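Local structure of putative hyaluronoglucosaminidase (Clostridium perfringens, 6PWI) at residues A[177-191]-A[418-430]. The protein probably acts as a hexosaminidase of glycoside hydrolase family 84, the portion here including the catalytic barrel of a longer protein. Numbering follows the deposited sequence.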
ATOM      1  N   GLY A 177      -2.506 -12.440  -6.704  1.00 26.70           N
ATOM      2  CA  GLY A 177      -1.568 -12.694  -5.623  1.00 28.18           C
ATOM      3  C   GLY A 177      -2.250 -13.284  -4.390  1.00 29.03           C
ATOM      4  O   GLY A 177      -3.375 -12.910  -4.060  1.00 28.32           O
ATOM      5  N   GLN A 178      -1.540 -14.200  -3.720  1.00 29.38           N
ATOM      6  CA  GLN A 178      -1.954 -14.776  -2.451  1.00 30.52           C
ATOM      7  C   GLN A 178      -1.917 -13.705  -1.353  1.00 30.17           C
ATOM      8  O   GLN A 178      -2.869 -13.585  -0.587  1.00 30.87           O
ATOM      9  CB  GLN A 178      -1.106 -16.018  -2.163  1.00 33.46           C
ATOM     10  CG  GLN A 178      -1.416 -16.719  -0.847  1.00 39.36           C
ATOM     11  CD  GLN A 178      -0.379 -17.741  -0.429  1.00 44.44           C
ATOM     12  OE1 GLN A 178       0.705 -17.854  -1.004  1.00 48.34           O
ATOM     13  NE2 GLN A 178      -0.699 -18.501   0.606  1.00 44.62           N
ATOM     14  N   TRP A 179      -0.836 -12.911  -1.290  1.00 30.08           N
ATOM     15  CA  TRP A 179      -0.667 -11.905  -0.247  1.00 29.60           C
ATOM     16  C   TRP A 179      -0.577 -10.507  -0.848  1.00 27.82           C
ATOM     17  O   TRP A 179       0.130 -10.292  -1.828  1.00 27.85           O
ATOM     18  CB  TRP A 179       0.545 -12.201   0.648  1.00 32.82           C
ATOM     19  CG  TRP A 179       0.560 -13.597   1.183  1.00 37.74           C
ATOM     20  CD1 TRP A 179       1.491 -14.552   0.905  1.00 39.89           C
ATOM     21  CD2 TRP A 179      -0.420 -14.225   2.040  1.00 41.86           C
ATOM     22  NE1 TRP A 179       1.172 -15.722   1.540  1.00 45.10           N
ATOM     23  CE2 TRP A 179       0.004 -15.556   2.245  1.00 44.91           C
ATOM     24  CE3 TRP A 179      -1.609 -13.807   2.661  1.00 43.00           C
ATOM     25  CZ2 TRP A 179      -0.717 -16.459   3.037  1.00 45.24           C
ATOM     26  CZ3 TRP A 179      -2.316 -14.695   3.448  1.00 43.25           C
ATOM     27  CH2 TRP A 179      -1.879 -16.010   3.627  1.00 43.76           C
ATOM     28  N   ARG A 180      -1.307  -9.569  -0.233  1.00 25.80           N
ATOM     29  CA  ARG A 180      -1.322  -8.168  -0.616  1.00 24.10           C
ATOM     30  C   ARG A 180      -1.339  -7.315   0.650  1.00 24.20           C
ATOM     31  O   ARG A 180      -2.252  -7.423   1.468  1.00 25.16           O
ATOM     32  CB  ARG A 180      -2.565  -7.855  -1.452  1.00 23.58           C
ATOM     33  CG  ARG A 180      -2.817  -8.815  -2.606  1.00 23.89           C
ATOM     34  CD  ARG A 180      -4.218  -8.713  -3.181  1.00 23.70           C
ATOM     35  NE  ARG A 180      -5.300  -8.970  -2.230  1.00 24.14           N
ATOM     36  CZ  ARG A 180      -5.708 -10.178  -1.832  1.00 24.06           C
ATOM     37  NH1 ARG A 180      -5.117 -11.267  -2.296  1.00 23.21           N
ATOM     38  NH2 ARG A 180      -6.708 -10.291  -0.971  1.00 23.30           N
ATOM     39  N   GLY A 181      -0.318  -6.471   0.819  1.00 22.98           N
ATOM     40  CA  GLY A 181      -0.334  -5.554   1.940  1.00 22.26           C
ATOM     41  C   GLY A 181       0.966  -4.778   2.104  1.00 22.70           C
ATOM     42  O   GLY A 181       1.654  -4.463   1.135  1.00 22.58           O
ATOM     43  N   PHE A 182       1.277  -4.480   3.366  1.00 22.11           N
ATOM     44  CA  PHE A 182       2.360  -3.583   3.713  1.00 20.95           C
ATOM     45  C   PHE A 182       3.031  -4.103   4.978  1.00 20.82           C
ATOM     46  O   PHE A 182       2.393  -4.739   5.815  1.00 20.34           O
ATOM     47  CB  PHE A 182       1.821  -2.161   3.899  1.00 21.02           C
ATOM     48  CG  PHE A 182       0.672  -2.022   4.869  1.00 21.66           C
ATOM     49  CD1 PHE A 182       0.890  -1.602   6.179  1.00 21.46           C
ATOM     50  CD2 PHE A 182      -0.635  -2.297   4.478  1.00 21.88           C
ATOM     51  CE1 PHE A 182      -0.170  -1.463   7.067  1.00 21.55           C
ATOM     52  CE2 PHE A 182      -1.693  -2.167   5.371  1.00 21.37           C
ATOM     53  CZ  PHE A 182      -1.459  -1.750   6.665  1.00 21.06           C
ATOM     54  N   ILE A 183       4.328  -3.812   5.091  1.00 21.14           N
ATOM     55  CA  ILE A 183       5.155  -4.218   6.213  1.00 21.13           C
ATOM     56  C   ILE A 183       5.801  -2.971   6.804  1.00 22.22           C
ATOM     57  O   ILE A 183       6.399  -2.178   6.078  1.00 24.60           O
ATOM     58  CB  ILE A 183       6.229  -5.228   5.758  1.00 20.09           C
ATOM     59  CG1 ILE A 183       7.135  -5.639   6.922  1.00 19.58           C
ATOM     60  CG2 ILE A 183       7.027  -4.677   4.583  1.00 18.94           C
ATOM     61  CD1 ILE A 183       7.999  -6.840   6.635  1.00 19.14           C
ATOM     62  N   GLU A 184       5.692  -2.828   8.127  1.00 22.05           N
ATOM     63  CA  GLU A 184       6.431  -1.799   8.836  1.00 22.20           C
ATOM     64  C   GLU A 184       7.853  -2.309   9.065  1.00 22.38           C
ATOM     65  O   GLU A 184       8.142  -2.893  10.104  1.00 22.96           O
ATOM     66  CB  GLU A 184       5.710  -1.459  10.144  1.00 22.26           C
ATOM     67  CG  GLU A 184       6.276  -0.243  10.851  1.00 23.25           C
ATOM     68  CD  GLU A 184       5.568   0.221  12.116  1.00 24.31           C
ATOM     69  OE1 GLU A 184       4.388  -0.167  12.336  1.00 23.27           O
ATOM     70  OE2 GLU A 184       6.205   0.982  12.884  1.00 25.37           O
ATOM     71  N   GLY A 185       8.738  -2.099   8.087  1.00 22.31           N
ATOM     72  CA  GLY A 185      10.055  -2.718   8.135  1.00 22.83           C
ATOM     73  C   GLY A 185      11.194  -1.798   7.693  1.00 24.08           C
ATOM     74  O   GLY A 185      12.201  -2.272   7.168  1.00 25.13           O
ATOM     75  N   TYR A 186      11.042  -0.491   7.938  1.00 23.71           N
ATOM     76  CA  TYR A 186      12.049   0.495   7.579  1.00 24.83           C
ATOM     77  C   TYR A 186      12.850   0.885   8.822  1.00 25.64           C
ATOM     78  O   TYR A 186      12.468   0.527   9.926  1.00 27.51           O
ATOM     79  CB  TYR A 186      11.354   1.735   7.021  1.00 23.39           C
ATOM     80  CG  TYR A 186      10.325   2.315   7.957  1.00 22.98           C
ATOM     81  CD1 TYR A 186      10.695   3.151   9.002  1.00 22.22           C
ATOM     82  CD2 TYR A 186       8.980   2.004   7.815  1.00 22.52           C
ATOM     83  CE1 TYR A 186       9.749   3.680   9.869  1.00 21.79           C
ATOM     84  CE2 TYR A 186       8.025   2.524   8.675  1.00 22.00           C
ATOM     85  CZ  TYR A 186       8.412   3.363   9.704  1.00 21.55           C
ATOM     86  OH  TYR A 186       7.474   3.867  10.553  1.00 21.55           O
ATOM     87  N   TYR A 187      13.947   1.630   8.632  1.00 27.35           N
ATOM     88  CA  TYR A 187      14.680   2.284   9.706  1.00 28.42           C
ATOM     89  C   TYR A 187      14.144   3.700   9.871  1.00 27.68           C
ATOM     90  O   TYR A 187      14.176   4.492   8.936  1.00 30.17           O
ATOM     91  CB  TYR A 187      16.178   2.343   9.397  1.00 31.79           C
ATOM     92  CG  TYR A 187      16.838   0.996   9.224  1.00 38.31           C
ATOM     93  CD1 TYR A 187      17.455   0.359  10.296  1.00 40.13           C
ATOM     94  CD2 TYR A 187      16.841   0.345   7.992  1.00 38.90           C
ATOM     95  CE1 TYR A 187      18.054  -0.885  10.148  1.00 41.66           C
ATOM     96  CE2 TYR A 187      17.436  -0.898   7.828  1.00 39.88           C
ATOM     97  CZ  TYR A 187      18.046  -1.515   8.910  1.00 42.48           C
ATOM     98  OH  TYR A 187      18.642  -2.737   8.762  1.00 44.61           O
ATOM     99  N   GLY A 188      13.633   4.010  11.060  1.00 26.25           N
ATOM    100  CA  GLY A 188      13.016   5.305  11.264  1.00 24.97           C
ATOM    101  C   GLY A 188      12.100   5.310  12.481  1.00 25.46           C
ATOM    102  O   GLY A 188      12.155   4.400  13.310  1.00 26.48           O
ATOM    103  N   ILE A 189      11.282   6.366  12.576  1.00 24.39           N
ATOM    104  CA  ILE A 189      10.327   6.529  13.656  1.00 23.40           C
ATOM    105  C   ILE A 189       9.154   5.589  13.387  1.00 24.69           C
ATOM    106  O   ILE A 189       8.575   5.605  12.299  1.00 25.46           O
ATOM    107  CB  ILE A 189       9.885   8.001  13.764  1.00 22.12           C
ATOM    108  CG1 ILE A 189      11.076   8.926  14.040  1.00 21.54           C
ATOM    109  CG2 ILE A 189       8.779   8.156  14.794  1.00 20.74           C
ATOM    110  CD1 ILE A 189      10.738  10.396  14.014  1.00 20.66           C
ATOM    111  N   PRO A 190       8.771   4.733  14.363  1.00 24.52           N
ATOM    112  CA  PRO A 190       7.677   3.786  14.152  1.00 23.81           C
ATOM    113  C   PRO A 190       6.357   4.530  13.971  1.00 23.71           C
ATOM    114  O   PRO A 190       6.198   5.656  14.441  1.00 23.65           O
ATOM    115  CB  PRO A 190       7.681   2.937  15.433  1.00 23.62           C
ATOM    116  CG  PRO A 190       8.352   3.811  16.474  1.00 23.05           C
ATOM    117  CD  PRO A 190       9.360   4.645  15.711  1.00 23.72           C
ATOM    118  N   TRP A 191       5.418   3.903  13.261  1.00 23.17           N
ATOM    119  CA  TRP A 191       4.090   4.476  13.157  1.00 23.43           C
ATOM    120  C   TRP A 191       3.431   4.471  14.532  1.00 24.34           C
ATOM    121  O   TRP A 191       3.674   3.576  15.345  1.00 24.21           O
ATOM    122  CB  TRP A 191       3.247   3.692  12.149  1.00 24.05           C
ATOM    123  CG  TRP A 191       3.773   3.707  10.746  1.00 24.27           C
ATOM    124  CD1 TRP A 191       4.490   4.693  10.131  1.00 23.75           C
ATOM    125  CD2 TRP A 191       3.566   2.689   9.756  1.00 24.20           C
ATOM    126  NE1 TRP A 191       4.767   4.347   8.838  1.00 23.25           N
ATOM    127  CE2 TRP A 191       4.214   3.124   8.579  1.00 24.66           C
ATOM    128  CE3 TRP A 191       2.914   1.454   9.759  1.00 24.43           C
ATOM    129  CZ2 TRP A 191       4.223   2.359   7.414  1.00 25.37           C
ATOM    130  CZ3 TRP A 191       2.932   0.692   8.614  1.00 25.35           C
ATOM    131  CH2 TRP A 191       3.574   1.144   7.458  1.00 26.37           C
ATOM    132  N   PHE A 418       4.973 -15.236  -9.068  1.00 29.41           N
ATOM    133  CA  PHE A 418       5.237 -14.927  -7.670  1.00 27.68           C
ATOM    134  C   PHE A 418       3.935 -14.919  -6.874  1.00 26.17           C
ATOM    135  O   PHE A 418       2.859 -14.793  -7.454  1.00 25.99           O
ATOM    136  CB  PHE A 418       6.071 -13.647  -7.528  1.00 26.42           C
ATOM    137  CG  PHE A 418       5.349 -12.362  -7.840  1.00 25.59           C
ATOM    138  CD1 PHE A 418       5.087 -11.441  -6.842  1.00 24.98           C
ATOM    139  CD2 PHE A 418       4.925 -12.077  -9.128  1.00 25.28           C
ATOM    140  CE1 PHE A 418       4.421 -10.259  -7.125  1.00 25.30           C
ATOM    141  CE2 PHE A 418       4.263 -10.892  -9.411  1.00 25.89           C
ATOM    142  CZ  PHE A 418       4.014  -9.982  -8.409  1.00 25.43           C
ATOM    143  N   LYS A 419       4.073 -15.028  -5.544  1.00 24.56           N
ATOM    144  CA  LYS A 419       3.000 -15.392  -4.632  1.00 24.24           C
ATOM    145  C   LYS A 419       2.247 -14.157  -4.143  1.00 23.54           C
ATOM    146  O   LYS A 419       1.153 -14.277  -3.598  1.00 23.93           O
ATOM    147  CB  LYS A 419       3.571 -16.120  -3.410  1.00 26.08           C
ATOM    148  CG  LYS A 419       4.087 -17.529  -3.658  1.00 28.51           C
ATOM    149  CD  LYS A 419       4.465 -18.273  -2.393  1.00 30.56           C
ATOM    150  CE  LYS A 419       4.232 -19.769  -2.508  1.00 32.78           C
ATOM    151  NZ  LYS A 419       4.926 -20.512  -1.427  1.00 38.42           N
ATOM    152  N   GLY A 420       2.839 -12.971  -4.310  1.00 22.62           N
ATOM    153  CA  GLY A 420       2.237 -11.755  -3.790  1.00 21.00           C
ATOM    154  C   GLY A 420       3.280 -10.708  -3.419  1.00 20.26           C
ATOM    155  O   GLY A 420       4.475 -10.919  -3.602  1.00 19.75           O
ATOM    156  N   ILE A 421       2.812  -9.579  -2.878  1.00 19.94           N
ATOM    157  CA  ILE A 421       3.689  -8.437  -2.699  1.00 19.89           C
ATOM    158  C   ILE A 421       3.263  -7.642  -1.467  1.00 19.87           C
ATOM    159  O   ILE A 421       2.071  -7.475  -1.204  1.00 20.21           O
ATOM    160  CB  ILE A 421       3.731  -7.594  -3.996  1.00 19.85           C
ATOM    161  CG1 ILE A 421       4.631  -6.361  -3.859  1.00 19.90           C
ATOM    162  CG2 ILE A 421       2.330  -7.247  -4.483  1.00 18.85           C
ATOM    163  CD1 ILE A 421       5.179  -5.843  -5.177  1.00 19.85           C
ATOM    164  N   VAL A 422       4.257  -7.175  -0.702  1.00 18.91           N
ATOM    165  CA  VAL A 422       4.018  -6.182   0.334  1.00 18.05           C
ATOM    166  C   VAL A 422       4.913  -4.974   0.079  1.00 17.75           C
ATOM    167  O   VAL A 422       6.031  -5.125  -0.404  1.00 18.53           O
ATOM    168  CB  VAL A 422       4.207  -6.744   1.756  1.00 17.51           C
ATOM    169  CG1 VAL A 422       3.143  -7.770   2.105  1.00 17.28           C
ATOM    170  CG2 VAL A 422       5.601  -7.298   1.994  1.00 16.82           C
ATOM    171  N   THR A 423       4.400  -3.783   0.397  1.00 17.56           N
ATOM    172  CA  THR A 423       5.157  -2.545   0.301  1.00 18.04           C
ATOM    173  C   THR A 423       5.757  -2.186   1.660  1.00 18.37           C
ATOM    174  O   THR A 423       5.079  -2.212   2.681  1.00 18.40           O
ATOM    175  CB  THR A 423       4.295  -1.399  -0.248  1.00 17.90           C
ATOM    176  OG1 THR A 423       4.992  -0.183   0.012  1.00 19.49           O
ATOM    177  CG2 THR A 423       2.933  -1.288   0.397  1.00 17.32           C
ATOM    178  N   ASN A 424       7.045  -1.846   1.663  1.00 19.68           N
ATOM    179  CA  ASN A 424       7.711  -1.323   2.846  1.00 20.65           C
ATOM    180  C   ASN A 424       7.656   0.203   2.761  1.00 21.52           C
ATOM    181  O   ASN A 424       8.415   0.805   2.007  1.00 22.23           O
ATOM    182  CB  ASN A 424       9.135  -1.882   2.936  1.00 20.52           C
ATOM    183  CG  ASN A 424       9.916  -1.399   4.138  1.00 20.67           C
ATOM    184  OD1 ASN A 424       9.331  -1.105   5.175  1.00 21.83           O
ATOM    185  ND2 ASN A 424      11.233  -1.329   4.018  1.00 20.15           N
ATOM    186  N   PRO A 425       6.711   0.883   3.451  1.00 22.06           N
ATOM    187  CA  PRO A 425       6.453   2.304   3.211  1.00 23.01           C
ATOM    188  C   PRO A 425       7.322   3.244   4.041  1.00 24.24           C
ATOM    189  O   PRO A 425       8.278   2.799   4.678  1.00 24.51           O
ATOM    190  CB  PRO A 425       4.967   2.451   3.576  1.00 22.45           C
ATOM    191  CG  PRO A 425       4.508   1.048   3.954  1.00 22.77           C
ATOM    192  CD  PRO A 425       5.757   0.322   4.412  1.00 22.40           C
ATOM    193  N   MET A 426       6.970   4.540   4.007  1.00 24.62           N
ATOM    194  CA  MET A 426       7.714   5.613   4.653  1.00 25.46           C
ATOM    195  C   MET A 426       7.364   5.667   6.136  1.00 26.07           C
ATOM    196  O   MET A 426       6.347   5.127   6.557  1.00 26.95           O
ATOM    197  CB  MET A 426       7.333   6.967   4.050  1.00 24.78           C
ATOM    198  CG  MET A 426       7.577   7.080   2.568  1.00 24.19           C
ATOM    199  SD  MET A 426       6.943   8.664   1.961  1.00 25.25           S
ATOM    200  CE  MET A 426       5.299   8.170   1.441  1.00 24.58           C
ATOM    201  N   GLN A 427       8.181   6.375   6.917  1.00 26.99           N
ATOM    202  CA  GLN A 427       7.818   6.635   8.301  1.00 27.99           C
ATOM    203  C   GLN A 427       6.611   7.574   8.351  1.00 27.65           C
ATOM    204  O   GLN A 427       5.976   7.716   9.394  1.00 27.42           O
ATOM    205  CB  GLN A 427       9.018   7.158   9.088  1.00 29.24           C
ATOM    206  CG  GLN A 427       9.401   8.584   8.737  1.00 30.29           C
ATOM    207  CD  GLN A 427      10.459   9.133   9.660  1.00 32.12           C
ATOM    208  OE1 GLN A 427      11.227   8.393  10.281  1.00 31.96           O
ATOM    209  NE2 GLN A 427      10.507  10.453   9.752  1.00 33.46           N
ATOM    210  N   GLU A 428       6.297   8.202   7.211  1.00 27.99           N
ATOM    211  CA  GLU A 428       5.117   9.045   7.078  1.00 27.81           C
ATOM    212  C   GLU A 428       3.946   8.170   6.638  1.00 28.12           C
ATOM    213  O   GLU A 428       3.813   7.841   5.454  1.00 28.62           O
ATOM    214  CB  GLU A 428       5.360  10.192   6.093  1.00 26.43           C
ATOM    215  CG  GLU A 428       6.319  11.244   6.610  1.00 26.69           C
ATOM    216  CD  GLU A 428       7.788  10.859   6.543  1.00 28.04           C
ATOM    217  OE1 GLU A 428       8.115   9.890   5.830  1.00 28.26           O
ATOM    218  OE2 GLU A 428       8.605  11.525   7.212  1.00 29.71           O
ATOM    219  N   ALA A 429       3.098   7.812   7.608  1.00 26.66           N
ATOM    220  CA  ALA A 429       2.104   6.771   7.409  1.00 25.86           C
ATOM    221  C   ALA A 429       1.038   7.203   6.401  1.00 24.98           C
ATOM    222  O   ALA A 429       0.771   6.478   5.444  1.00 25.56           O
ATOM    223  CB  ALA A 429       1.517   6.349   8.731  1.00 26.30           C
ATOM    224  N   GLN A 430       0.447   8.384   6.610  1.00 23.89           N
ATOM    225  CA  GLN A 430      -0.637   8.874   5.767  1.00 23.60           C
ATOM    226  C   GLN A 430      -0.177   9.030   4.316  1.00 23.50           C
ATOM    227  O   GLN A 430      -0.873   8.596   3.403  1.00 24.29           O
ATOM    228  CB  GLN A 430      -1.212  10.172   6.336  1.00 23.63           C
ATOM    229  CG  GLN A 430      -1.871  10.000   7.697  1.00 24.21           C
ATOM    230  CD  GLN A 430      -3.172   9.239   7.607  1.00 25.51           C
ATOM    231  OE1 GLN A 430      -4.004   9.491   6.741  1.00 26.58           O
ATOM    232  NE2 GLN A 430      -3.359   8.293   8.510  1.00 26.23           N
TER
HETATM  233  O   HOH W   1       6.034   7.471  12.248  1.00 25.31           O
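G181 and V422 pair where strand 179-184 meets strand 420-423 in parallel, the seam at which the first and eighth strands close the (beta/alpha)8 barrel of this glycoside hydrolase. Along the ladder, I421 N gives its hydrogen to W179 O at 3.0 Å, G181 N to I421 O, T423 N to G181 O and I183 N to T423 O. Inside the barrel, I183 CG2 lies against V422 CG2.

Past the strands' C-terminal ends, side chains take over the joining. N424 CG stands anti to the backbone N (chi1 -180°), which brings N424 OD1 to G185 N at 3.1 Å, the donor lying above the amide plane; its ND2 is held by N392. Q427 OE1 likewise receives I189 N, in a nearly straight bond (172°). The W191 indole is gripped from several directions: P425 CG abuts its benzo edge at CH2, A429 CB sits over one face, and Y186 CE2 and E184 CG cover the opposite one. E184, paired with R196, also accepts W191 N through OE2, and Y186 OH donates to I189 O. With the indole thus positioned, W191 NE1 donates to M426 O at 2.9 Å, the acceptor lying in the ring plane.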